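Local coordinates for protein (S)-2-haloacid dehalogenase 4A (Burkholderia cepacia, PDB 2NO4) that catalyses the hydrolytic dehalogenation of short-chain (S)-2-haloalkanoic acids, inverting the configuration to give (R)-2-hydroxyalkanoic acids and a halide ion, at residues B[47-50]-B[51-54]; B[53-56]-B[57-61]; B[77-80]-B[81-85]; B[99-102]-B[103-106]. All coordinates share one frame; numbering follows the deposited sequence.

Contact 1. Residues B[47-50]-B[51-54]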
loop_
_atom_site.group_PDB
_atom_site.type_symbol
_atom_site.label_atom_id
_atom_site.label_comp_id
_atom_site.label_asym_id
_atom_site.label_seq_id
_atom_site.Cartn_x
_atom_site.Cartn_y
_atom_site.Cartn_z
ATOM N N SER B 47 10.495 8.705 -8.498
ATOM C CA SER B 47 11.060 7.992 -7.353
ATOM C C SER B 47 9.997 7.637 -6.304
ATOM O O SER B 47 9.973 6.512 -5.823
ATOM C CB SER B 47 12.191 8.806 -6.733
ATOM O OG SER B 47 12.886 8.022 -5.781
ATOM N N MET B 48 9.146 8.603 -5.942
ATOM C CA MET B 48 8.074 8.367 -4.978
ATOM C C MET B 48 7.043 7.335 -5.471
ATOM O O MET B 48 6.593 6.492 -4.704
ATOM C CB MET B 48 7.358 9.653 -4.635
ATOM C CG MET B 48 8.244 10.703 -3.968
ATOM S SD MET B 48 7.285 12.261 -3.719
ATOM C CE MET B 48 5.927 11.567 -2.772
ATOM N N LEU B 49 6.654 7.413 -6.735
ATOM C CA LEU B 49 5.685 6.437 -7.281
ATOM C C LEU B 49 6.273 5.035 -7.368
ATOM O O LEU B 49 5.569 4.071 -7.046
ATOM C CB LEU B 49 5.169 6.857 -8.658
ATOM C CG LEU B 49 4.081 5.978 -9.300
ATOM C CD1 LEU B 49 2.792 5.826 -8.464
ATOM C CD2 LEU B 49 3.753 6.606 -10.654
ATOM N N TRP B 50 7.530 4.927 -7.820
ATOM C CA TRP B 50 8.212 3.634 -7.866
ATOM C C TRP B 50 8.139 2.952 -6.482
ATOM O O TRP B 50 7.717 1.798 -6.351
ATOM C CB TRP B 50 9.661 3.833 -8.281
ATOM C CG TRP B 50 10.492 2.571 -8.480
ATOM C CD1 TRP B 50 10.079 1.277 -8.473
ATOM C CD2 TRP B 50 11.883 2.561 -8.752
ATOM N NE1 TRP B 50 11.162 0.439 -8.709
ATOM C CE2 TRP B 50 12.272 1.218 -8.921
ATOM C CE3 TRP B 50 12.843 3.580 -8.906
ATOM C CZ2 TRP B 50 13.602 0.853 -9.189
ATOM C CZ3 TRP B 50 14.184 3.209 -9.197
ATOM C CH2 TRP B 50 14.526 1.856 -9.342
ATOM N N ARG B 51 8.579 3.684 -5.460
ATOM C CA ARG B 51 8.594 3.183 -4.096
ATOM C C ARG B 51 7.188 2.792 -3.594
ATOM O O ARG B 51 7.010 1.717 -3.027
ATOM C CB ARG B 51 9.265 4.241 -3.168
ATOM C CG ARG B 51 9.134 3.950 -1.653
ATOM C CD ARG B 51 9.911 2.722 -1.260
ATOM N NE ARG B 51 10.072 2.610 0.191
ATOM C CZ ARG B 51 10.532 1.523 0.808
ATOM N NH1 ARG B 51 10.859 0.453 0.108
ATOM N NH2 ARG B 51 10.637 1.500 2.136
ATOM N N GLN B 52 6.207 3.663 -3.796
ATOM C CA GLN B 52 4.840 3.434 -3.350
ATOM C C GLN B 52 4.235 2.175 -3.993
ATOM O O GLN B 52 3.583 1.373 -3.300
ATOM C CB GLN B 52 3.927 4.672 -3.648
ATOM C CG GLN B 52 2.419 4.502 -3.136
ATOM C CD GLN B 52 1.478 3.674 -4.091
ATOM O OE1 GLN B 52 1.587 3.797 -5.315
ATOM N NE2 GLN B 52 0.517 2.882 -3.515
ATOM N N ARG B 53 4.440 2.014 -5.304
ATOM C CA ARG B 53 3.867 0.869 -6.016
ATOM C C ARG B 53 4.593 -0.435 -5.647
ATOM O O ARG B 53 3.954 -1.470 -5.549
ATOM C CB ARG B 53 3.921 1.024 -7.547
ATOM C CG ARG B 53 2.735 1.744 -8.143
ATOM C CD ARG B 53 1.376 1.215 -7.605
ATOM N NE ARG B 53 0.253 1.570 -8.489
ATOM C CZ ARG B 53 -0.411 2.737 -8.459
ATOM N NH1 ARG B 53 -1.395 2.948 -9.306
ATOM N NH2 ARG B 53 -0.080 3.720 -7.611
ATOM N N GLN B 54 5.908 -0.351 -5.447
ATOM C CA GLN B 54 6.701 -1.535 -5.045
ATOM C C GLN B 54 6.103 -2.125 -3.765
ATOM O O GLN B 54 5.871 -3.342 -3.676
ATOM C CB GLN B 54 8.171 -1.179 -4.876
ATOM C CG GLN B 54 9.104 -2.234 -4.215
ATOM C CD GLN B 54 10.377 -1.585 -3.681
ATOM O OE1 GLN B 54 10.310 -0.701 -2.817
ATOM N NE2 GLN B 54 11.561 -2.001 -4.216
#
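L49 lays its CD1 methyl alongside the end of R53 one turn further on, 3.7 Å from R53 NH2, with both side chains pointing the same way. The same methyl comes within 3.9 Å of Q52 OE1, so one apolar branch touches both partners of a side-chain bond within 51-54: R53 NH2 donates to Q52 OE1 at 2.8 Å, and the oxygen lies only 9° out of the guanidinium plane. A bend at chi2 (-81°) turns the Q52 amide so that OE1 meets this arginine. R53 also has a charged partner across the dimer interface, E212 of the second subunit.

Backbone bonds of the i to i+4 kind join the four residue pairs, as in any regular alpha-helix; the R53 N to L49 O bond, 2.9 Å, is representative. On another side of this helix, 43-63, R51 NH1 donates in its guanidinium plane to Q54 OE1 at 3.2 Å, while Q54 NE2 is held by T74 and Y101. W50 packs against helices 70-84 and 90-102, and its NE1 bonds to the carbonyl oxygen of T74.

R51 binds the (S)-2-haloacid; the nearest side-chain atoms of R51 and the nucleophile D20 are about 6 Å apart. Q54, fixed by its own partners, is thus placed as a second-shell residue: its side-chain oxygen probably limits rotation of the R51 guanidinium and so helps position a substrate-binding group.

Contact 2. Residues B[53-56]-B[57-61]. With SO4 (sulfate ion), chain K.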
loop_
_atom_site.group_PDB
_atom_site.type_symbol
_atom_site.label_atom_id
_atom_site.label_comp_id
_atom_site.label_asym_id
_atom_site.label_seq_id
_atom_site.Cartn_x
_atom_site.Cartn_y
_atom_site.Cartn_z
ATOM N N ARG B 53 4.440 2.014 -5.304
ATOM C CA ARG B 53 3.867 0.869 -6.016
ATOM C C ARG B 53 4.593 -0.435 -5.647
ATOM O O ARG B 53 3.954 -1.470 -5.549
ATOM C CB ARG B 53 3.921 1.024 -7.547
ATOM C CG ARG B 53 2.735 1.744 -8.143
ATOM C CD ARG B 53 1.376 1.215 -7.605
ATOM N NE ARG B 53 0.253 1.570 -8.489
ATOM C CZ ARG B 53 -0.411 2.737 -8.459
ATOM N NH1 ARG B 53 -1.395 2.948 -9.306
ATOM N NH2 ARG B 53 -0.080 3.720 -7.611
ATOM N N GLN B 54 5.908 -0.351 -5.447
ATOM C CA GLN B 54 6.701 -1.535 -5.045
ATOM C C GLN B 54 6.103 -2.125 -3.765
ATOM O O GLN B 54 5.871 -3.342 -3.676
ATOM C CB GLN B 54 8.171 -1.179 -4.876
ATOM C CG GLN B 54 9.104 -2.234 -4.215
ATOM C CD GLN B 54 10.377 -1.585 -3.681
ATOM O OE1 GLN B 54 10.310 -0.701 -2.817
ATOM N NE2 GLN B 54 11.561 -2.001 -4.216
ATOM N N LEU B 55 5.835 -1.243 -2.802
ATOM C CA LEU B 55 5.270 -1.594 -1.527
ATOM C C LEU B 55 3.839 -1.991 -1.689
ATOM O O LEU B 55 3.459 -3.023 -1.160
ATOM C CB LEU B 55 5.405 -0.433 -0.523
ATOM C CG LEU B 55 6.854 -0.250 -0.049
ATOM C CD1 LEU B 55 6.884 0.896 0.942
ATOM C CD2 LEU B 55 7.441 -1.569 0.504
ATOM N N GLU B 56 3.031 -1.194 -2.416
ATOM C CA GLU B 56 1.661 -1.630 -2.720
ATOM C C GLU B 56 1.619 -3.086 -3.228
ATOM O O GLU B 56 0.813 -3.880 -2.732
ATOM C CB GLU B 56 0.998 -0.756 -3.789
ATOM C CG GLU B 56 -0.288 -1.407 -4.327
ATOM C CD GLU B 56 -1.051 -0.530 -5.314
ATOM O OE1 GLU B 56 -1.032 0.706 -5.167
ATOM O OE2 GLU B 56 -1.682 -1.070 -6.247
ATOM N N TYR B 57 2.430 -3.391 -4.248
ATOM C CA TYR B 57 2.468 -4.737 -4.846
ATOM C C TYR B 57 2.785 -5.804 -3.825
ATOM O O TYR B 57 2.222 -6.878 -3.882
ATOM C CB TYR B 57 3.447 -4.850 -6.046
ATOM C CG TYR B 57 3.082 -3.975 -7.211
ATOM C CD1 TYR B 57 1.784 -3.462 -7.360
ATOM C CD2 TYR B 57 4.059 -3.608 -8.155
ATOM C CE1 TYR B 57 1.467 -2.597 -8.486
ATOM C CE2 TYR B 57 3.762 -2.776 -9.280
ATOM C CZ TYR B 57 2.492 -2.283 -9.430
ATOM O OH TYR B 57 2.250 -1.487 -10.552
ATOM N N SER B 58 3.692 -5.508 -2.895
ATOM C CA SER B 58 4.038 -6.473 -1.876
ATOM C C SER B 58 2.849 -6.758 -0.934
ATOM O O SER B 58 2.621 -7.894 -0.584
ATOM C CB SER B 58 5.327 -6.049 -1.124
ATOM O OG SER B 58 5.064 -5.084 -0.081
ATOM N N TRP B 59 2.081 -5.729 -0.543
ATOM C CA TRP B 59 0.948 -5.915 0.340
ATOM C C TRP B 59 -0.235 -6.595 -0.378
ATOM O O TRP B 59 -0.784 -7.559 0.135
ATOM C CB TRP B 59 0.525 -4.586 0.972
ATOM C CG TRP B 59 1.648 -3.892 1.716
ATOM C CD1 TRP B 59 2.614 -4.471 2.506
ATOM C CD2 TRP B 59 1.913 -2.487 1.731
ATOM N NE1 TRP B 59 3.454 -3.504 3.020
ATOM C CE2 TRP B 59 3.050 -2.282 2.561
ATOM C CE3 TRP B 59 1.284 -1.364 1.127
ATOM C CZ2 TRP B 59 3.600 -1.010 2.786
ATOM C CZ3 TRP B 59 1.830 -0.099 1.352
ATOM C CH2 TRP B 59 2.966 0.070 2.184
ATOM N N THR B 60 -0.619 -6.101 -1.556
ATOM C CA THR B 60 -1.831 -6.589 -2.185
ATOM C C THR B 60 -1.642 -8.039 -2.711
ATOM O O THR B 60 -2.570 -8.824 -2.652
ATOM C CB THR B 60 -2.314 -5.659 -3.294
ATOM O OG1 THR B 60 -1.292 -5.574 -4.278
ATOM C CG2 THR B 60 -2.609 -4.225 -2.712
ATOM N N ARG B 61 -0.461 -8.347 -3.239
ATOM C CA ARG B 61 -0.158 -9.700 -3.734
ATOM C C ARG B 61 -0.151 -10.734 -2.621
ATOM O O ARG B 61 -0.620 -11.860 -2.803
ATOM C CB ARG B 61 1.177 -9.718 -4.451
ATOM C CG ARG B 61 1.100 -9.252 -5.894
ATOM C CD ARG B 61 2.546 -9.173 -6.417
ATOM N NE ARG B 61 2.671 -8.964 -7.873
ATOM C CZ ARG B 61 2.675 -9.929 -8.796
ATOM N NH1 ARG B 61 2.426 -11.203 -8.457
ATOM N NH2 ARG B 61 2.868 -9.598 -10.063
HETATM S S SO4 K . 3.080 -13.163 -11.670
HETATM O O1 SO4 K . 4.458 -13.566 -11.768
HETATM O O2 SO4 K . 2.248 -13.911 -12.624
HETATM O O3 SO4 K . 2.568 -13.433 -10.342
HETATM O O4 SO4 K . 3.022 -11.714 -12.024
#
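Helix 43-63 carries this contact, where residues 53-61 run along the dimer interface and two aromatic rings each set a face against a carbonyl oxygen of the preceding turn. The ring of Y57 has R53 O over one face, 3.1 Å above its plane and displaced toward the rim; that oxygen also accepts the Y57 N-H at 2.8 Å. W59 repeats the pattern with L55 O, 3.3 Å above the indole plane. Its six-membered ring meets L55 CB in a CH-pi contact, with CB 3.9 Å from the centroid and 22° off the ring normal. The W59 chi1 of -56° sets CG anti to the carbonyl carbon, which turns the indole back along the helix toward L55.

L55 O is gripped twice, by W59 N and by S58 OG, which donates at 2.8 Å in the carbonyl plane, on a lone pair. This bond gives the hydroxyl of the buried S58 a partner on its own helix. Further on, E56 CG and T60 CG2 meet at 4.0 Å. E212 of the second subunit bonds to Y57 OH, and Y213 OH of that subunit to E56 OE2 and T60 OG1.

R61, its chain extended to NE, presents the guanidinium edge to a sulfate ion, probably from the crystallisation liquor: NH1 and NH2 bond separate oxygens, the NH2 to O4 bond being 2.9 Å and nearly straight at 175°. E76 is a second anionic partner of R61. A serine hydroxyl bonded to the carbonyl three residues back, and side chains packed at i to i+4, are familiar features of alpha-helices, here on one that also forms a subunit interface.

Contact 3. Residues B[77-80]-B[81-85]; sequences ALTF and ALRTY. With SO4 (sulfate ion), chain J.
T84 packs tightly against F80: its OG1 lies over one face of the phenyl ring, 3.4 Å above the plane and offset toward the rim, and donates at 2.8 Å to F80 O. That carbonyl oxygen also accepts T84 N. The two donors arrive from opposite faces of the carbonyl plane, and OG1 sits 36° out of it, so the hydroxyl bond does not use a lone pair. A chi1 of -68° sets OG1 beside its own backbone N, within range of F80 O. On another flank L78 CD1 meets L82 CG at 3.9 Å, and the L78 side chain continues onto L97 and M98 of helix 90-102.

These turns form the C-terminal part of helix 70-84, whose A77 and L78 rest on W50 of helix 43-63; helix packing of this kind builds the helical region beside the Rossmann-like sheet of this HAD-superfamily enzyme.

The partly exposed side is made by T79 and R83, which lie side by side and point the same way. T79 CG2 sits over the centre of one face of the R83 guanidinium, 3.5 Å above the plane, while T79 OG1 is bonded to K94 NZ and to D75 O of its own helix. The edge of the guanidinium grips a sulfate ion, probably from the crystallisation liquor: R83 NE donates to O3 at 3.0 Å and R83 NH2 to O2 at 2.8 Å, the latter with an N-H...O angle of 176°. R90 NE binds the same sulfate.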
loop_
_atom_site.group_PDB
_atom_site.type_symbol
_atom_site.label_atom_id
_atom_site.label_comp_id
_atom_site.label_asym_id
_atom_site.label_seq_id
_atom_site.Cartn_x
_atom_site.Cartn_y
_atom_site.Cartn_z
ATOM N N ALA B 77 6.922 -2.181 -10.706
ATOM C CA ALA B 77 6.672 -0.836 -10.153
ATOM C C ALA B 77 7.416 0.250 -10.930
ATOM O O ALA B 77 6.871 1.333 -11.171
ATOM C CB ALA B 77 7.029 -0.798 -8.617
ATOM N N LEU B 78 8.657 -0.036 -11.340
ATOM C CA LEU B 78 9.427 0.942 -12.084
ATOM C C LEU B 78 8.835 1.125 -13.476
ATOM O O LEU B 78 8.722 2.241 -13.949
ATOM C CB LEU B 78 10.887 0.542 -12.230
ATOM C CG LEU B 78 11.811 1.465 -13.061
ATOM C CD1 LEU B 78 11.847 2.895 -12.516
ATOM C CD2 LEU B 78 13.230 0.856 -13.156
ATOM N N THR B 79 8.505 0.011 -14.132
ATOM C CA THR B 79 7.900 0.030 -15.467
ATOM C C THR B 79 6.621 0.856 -15.439
ATOM O O THR B 79 6.400 1.700 -16.303
ATOM C CB THR B 79 7.641 -1.423 -15.922
ATOM O OG1 THR B 79 8.917 -2.037 -16.142
ATOM C CG2 THR B 79 6.819 -1.459 -17.210
ATOM N N PHE B 80 5.784 0.599 -14.432
ATOM C CA PHE B 80 4.569 1.368 -14.219
ATOM C C PHE B 80 4.845 2.872 -14.024
ATOM O O PHE B 80 4.124 3.701 -14.599
ATOM C CB PHE B 80 3.759 0.818 -13.042
ATOM C CG PHE B 80 2.544 1.607 -12.757
ATOM C CD1 PHE B 80 1.381 1.421 -13.513
ATOM C CD2 PHE B 80 2.570 2.611 -11.764
ATOM C CE1 PHE B 80 0.228 2.198 -13.259
ATOM C CE2 PHE B 80 1.427 3.380 -11.510
ATOM C CZ PHE B 80 0.261 3.174 -12.259
ATOM N N ALA B 81 5.843 3.202 -13.198
ATOM C CA ALA B 81 6.168 4.599 -12.890
ATOM C C ALA B 81 6.721 5.316 -14.132
ATOM O O ALA B 81 6.349 6.461 -14.421
ATOM C CB ALA B 81 7.130 4.725 -11.628
ATOM N N LEU B 82 7.582 4.622 -14.894
ATOM C CA LEU B 82 8.128 5.180 -16.138
ATOM C C LEU B 82 7.048 5.473 -17.172
ATOM O O LEU B 82 7.073 6.533 -17.791
ATOM C CB LEU B 82 9.186 4.232 -16.753
ATOM C CG LEU B 82 10.496 4.103 -15.988
ATOM C CD1 LEU B 82 11.326 2.980 -16.643
ATOM C CD2 LEU B 82 11.276 5.404 -15.986
ATOM N N ARG B 83 6.118 4.523 -17.372
ATOM C CA ARG B 83 4.970 4.738 -18.284
ATOM C C ARG B 83 4.031 5.874 -17.788
ATOM O O ARG B 83 3.516 6.657 -18.559
ATOM C CB ARG B 83 4.174 3.439 -18.447
ATOM C CG ARG B 83 4.922 2.328 -19.122
ATOM C CD ARG B 83 4.183 0.986 -18.977
ATOM N NE ARG B 83 4.775 -0.022 -19.862
ATOM C CZ ARG B 83 4.407 -1.299 -19.899
ATOM N NH1 ARG B 83 3.483 -1.754 -19.051
ATOM N NH2 ARG B 83 4.998 -2.127 -20.762
ATOM N N THR B 84 3.821 5.949 -16.477
ATOM C CA THR B 84 2.945 6.976 -15.899
ATOM C C THR B 84 3.481 8.360 -16.266
ATOM O O THR B 84 2.696 9.259 -16.627
ATOM C CB THR B 84 2.854 6.788 -14.359
ATOM O OG1 THR B 84 2.137 5.576 -14.088
ATOM C CG2 THR B 84 2.146 7.966 -13.675
ATOM N N TYR B 85 4.809 8.509 -16.194
ATOM C CA TYR B 85 5.476 9.789 -16.486
ATOM C C TYR B 85 5.777 10.019 -17.969
ATOM O O TYR B 85 6.402 11.046 -18.346
ATOM C CB TYR B 85 6.663 10.054 -15.524
ATOM C CG TYR B 85 6.106 10.435 -14.167
ATOM C CD1 TYR B 85 5.860 9.458 -13.179
ATOM C CD2 TYR B 85 5.703 11.759 -13.919
ATOM C CE1 TYR B 85 5.274 9.797 -11.963
ATOM C CE2 TYR B 85 5.142 12.123 -12.709
ATOM C CZ TYR B 85 4.914 11.154 -11.744
ATOM O OH TYR B 85 4.312 11.547 -10.585
HETATM S S SO4 J . 7.372 0.345 -22.521
HETATM O O1 SO4 J . 8.740 0.465 -23.023
HETATM O O2 SO4 J . 6.983 -1.052 -22.440
HETATM O O3 SO4 J . 7.351 0.916 -21.179
HETATM O O4 SO4 J . 6.409 1.004 -23.402
#

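Contact 4. Residues B[99-102]-B[103-106]; sequences SAYK and ELSA
E103 N is shared by two carbonyl oxygens of the preceding turn, A100 O at 3.2 Å and S99 O at 3.4 Å. Both bonds are weak and bent, as expected where a single N-H is divided between an i to i-3 and an i to i-4 acceptor. This is the C-terminal end of helix 90-102, from which the chain leaves for the loop before helix 110-119. The change of course is visible in the backbone: E103 has phi/psi of -125°/54°, away from helical values, and L104 has left the helical region for polyproline-like angles. A further weak bond, L104 N to Y101 O at 3.3 Å, spans this exit.

Side-chain packing adds a second link. L104 lies alongside Y101, both pointing the same way, and places CG over the centre of the phenol ring. This is a CH-pi contact, 4.3 Å from the centroid along a line close to the ring normal. With chi1 at -84°, the L104 branch stands beside its backbone N, which brings CG over the Y101 ring. L104 also touches Y22 and L26, as well as helix 30-33.

The Y101 side chain is within about 4 Å of that of Y22 and about 5 Å of that of R51, nearest atoms, and both residues bind the haloacid. Its hydroxyl bonds to Q54, while W50 and Y22 meet its ring. K102 runs out in an extended chain to a salt bridge with E133. On the L104 side, the closest side-chain approach to the phenol is CD2 to Y101 CD1, at 4.1 Å.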
loop_
_atom_site.group_PDB
_atom_site.type_symbol
_atom_site.label_atom_id
_atom_site.label_comp_id
_atom_site.label_asym_id
_atom_site.label_seq_id
_atom_site.Cartn_x
_atom_site.Cartn_y
_atom_site.Cartn_z
ATOM N N SER B 99 19.790 -1.349 -12.291
ATOM C CA SER B 99 21.194 -1.571 -11.898
ATOM C C SER B 99 21.558 -0.762 -10.683
ATOM O O SER B 99 22.265 -1.247 -9.819
ATOM C CB SER B 99 22.182 -1.199 -13.007
ATOM O OG SER B 99 21.888 -1.970 -14.130
ATOM N N ALA B 100 21.063 0.471 -10.615
ATOM C CA ALA B 100 21.316 1.310 -9.461
ATOM C C ALA B 100 20.652 0.741 -8.215
ATOM O O ALA B 100 21.212 0.796 -7.131
ATOM C CB ALA B 100 20.864 2.747 -9.744
ATOM N N TYR B 101 19.475 0.149 -8.370
ATOM C CA TYR B 101 18.752 -0.418 -7.256
ATOM C C TYR B 101 19.481 -1.648 -6.725
ATOM O O TYR B 101 19.501 -1.921 -5.520
ATOM C CB TYR B 101 17.310 -0.800 -7.671
ATOM C CG TYR B 101 16.370 -0.760 -6.478
ATOM C CD1 TYR B 101 15.591 0.381 -6.220
ATOM C CD2 TYR B 101 16.299 -1.834 -5.566
ATOM C CE1 TYR B 101 14.752 0.438 -5.119
ATOM C CE2 TYR B 101 15.477 -1.770 -4.454
ATOM C CZ TYR B 101 14.710 -0.625 -4.250
ATOM O OH TYR B 101 13.890 -0.560 -3.174
ATOM N N LYS B 102 20.091 -2.391 -7.644
ATOM C CA LYS B 102 20.764 -3.636 -7.292
ATOM C C LYS B 102 21.926 -3.319 -6.374
ATOM O O LYS B 102 22.288 -4.135 -5.542
ATOM C CB LYS B 102 21.231 -4.382 -8.555
ATOM C CG LYS B 102 21.325 -5.866 -8.333
ATOM C CD LYS B 102 21.545 -6.654 -9.608
ATOM C CE LYS B 102 22.038 -8.033 -9.201
ATOM N NZ LYS B 102 22.323 -8.940 -10.350
ATOM N N GLU B 103 22.482 -2.117 -6.505
ATOM C CA GLU B 103 23.540 -1.642 -5.624
ATOM C C GLU B 103 23.243 -0.290 -4.941
ATOM O O GLU B 103 24.022 0.674 -5.022
ATOM C CB GLU B 103 24.866 -1.653 -6.377
ATOM C CG GLU B 103 25.154 -3.094 -6.900
ATOM C CD GLU B 103 26.570 -3.329 -7.423
ATOM O OE1 GLU B 103 27.369 -2.349 -7.560
ATOM O OE2 GLU B 103 26.867 -4.527 -7.680
ATOM N N LEU B 104 22.095 -0.246 -4.263
ATOM C CA LEU B 104 21.677 0.922 -3.461
ATOM C C LEU B 104 22.715 1.300 -2.422
ATOM O O LEU B 104 23.227 0.427 -1.723
ATOM C CB LEU B 104 20.389 0.609 -2.693
ATOM C CG LEU B 104 19.003 0.736 -3.252
ATOM C CD1 LEU B 104 18.075 0.746 -2.042
ATOM C CD2 LEU B 104 18.767 2.008 -4.135
ATOM N N SER B 105 22.983 2.604 -2.321
ATOM C CA SER B 105 23.827 3.202 -1.282
ATOM C C SER B 105 23.327 2.872 0.113
ATOM O O SER B 105 22.105 2.946 0.388
ATOM C CB SER B 105 23.792 4.735 -1.399
ATOM O OG SER B 105 24.141 5.142 -2.698
ATOM N N ALA B 106 24.277 2.541 0.982
ATOM C CA ALA B 106 24.030 2.468 2.419
ATOM C C ALA B 106 23.960 3.881 2.970
ATOM O O ALA B 106 24.674 4.781 2.493
ATOM C CB ALA B 106 25.126 1.689 3.121
#

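Overall arrangement
From the N terminus, contact 1 (47-54) and contact 2 (53-61) follow one another along helix 43-63, overlapping at R53 and Q54. Each contact is local, spanning neighbouring turns or, in contact 4, a helix end, and closes no long loop; none nests within another or crosses it. The chain then continues into helix 70-84, where contact 3 packs against both: R53 NH1 lies 3.4 Å from F80 CZ, and Y57 CE2 3.5 Å from A77 N. Contact 4 comes last, at the end of helix 90-102. It joins contact 1 through W50 and Y101, and through a probable Q54 NE2 to Y101 OH hydrogen bond of 2.9 Å, but does not touch contact 3. Contacts 1 to 3 also meet the second subunit.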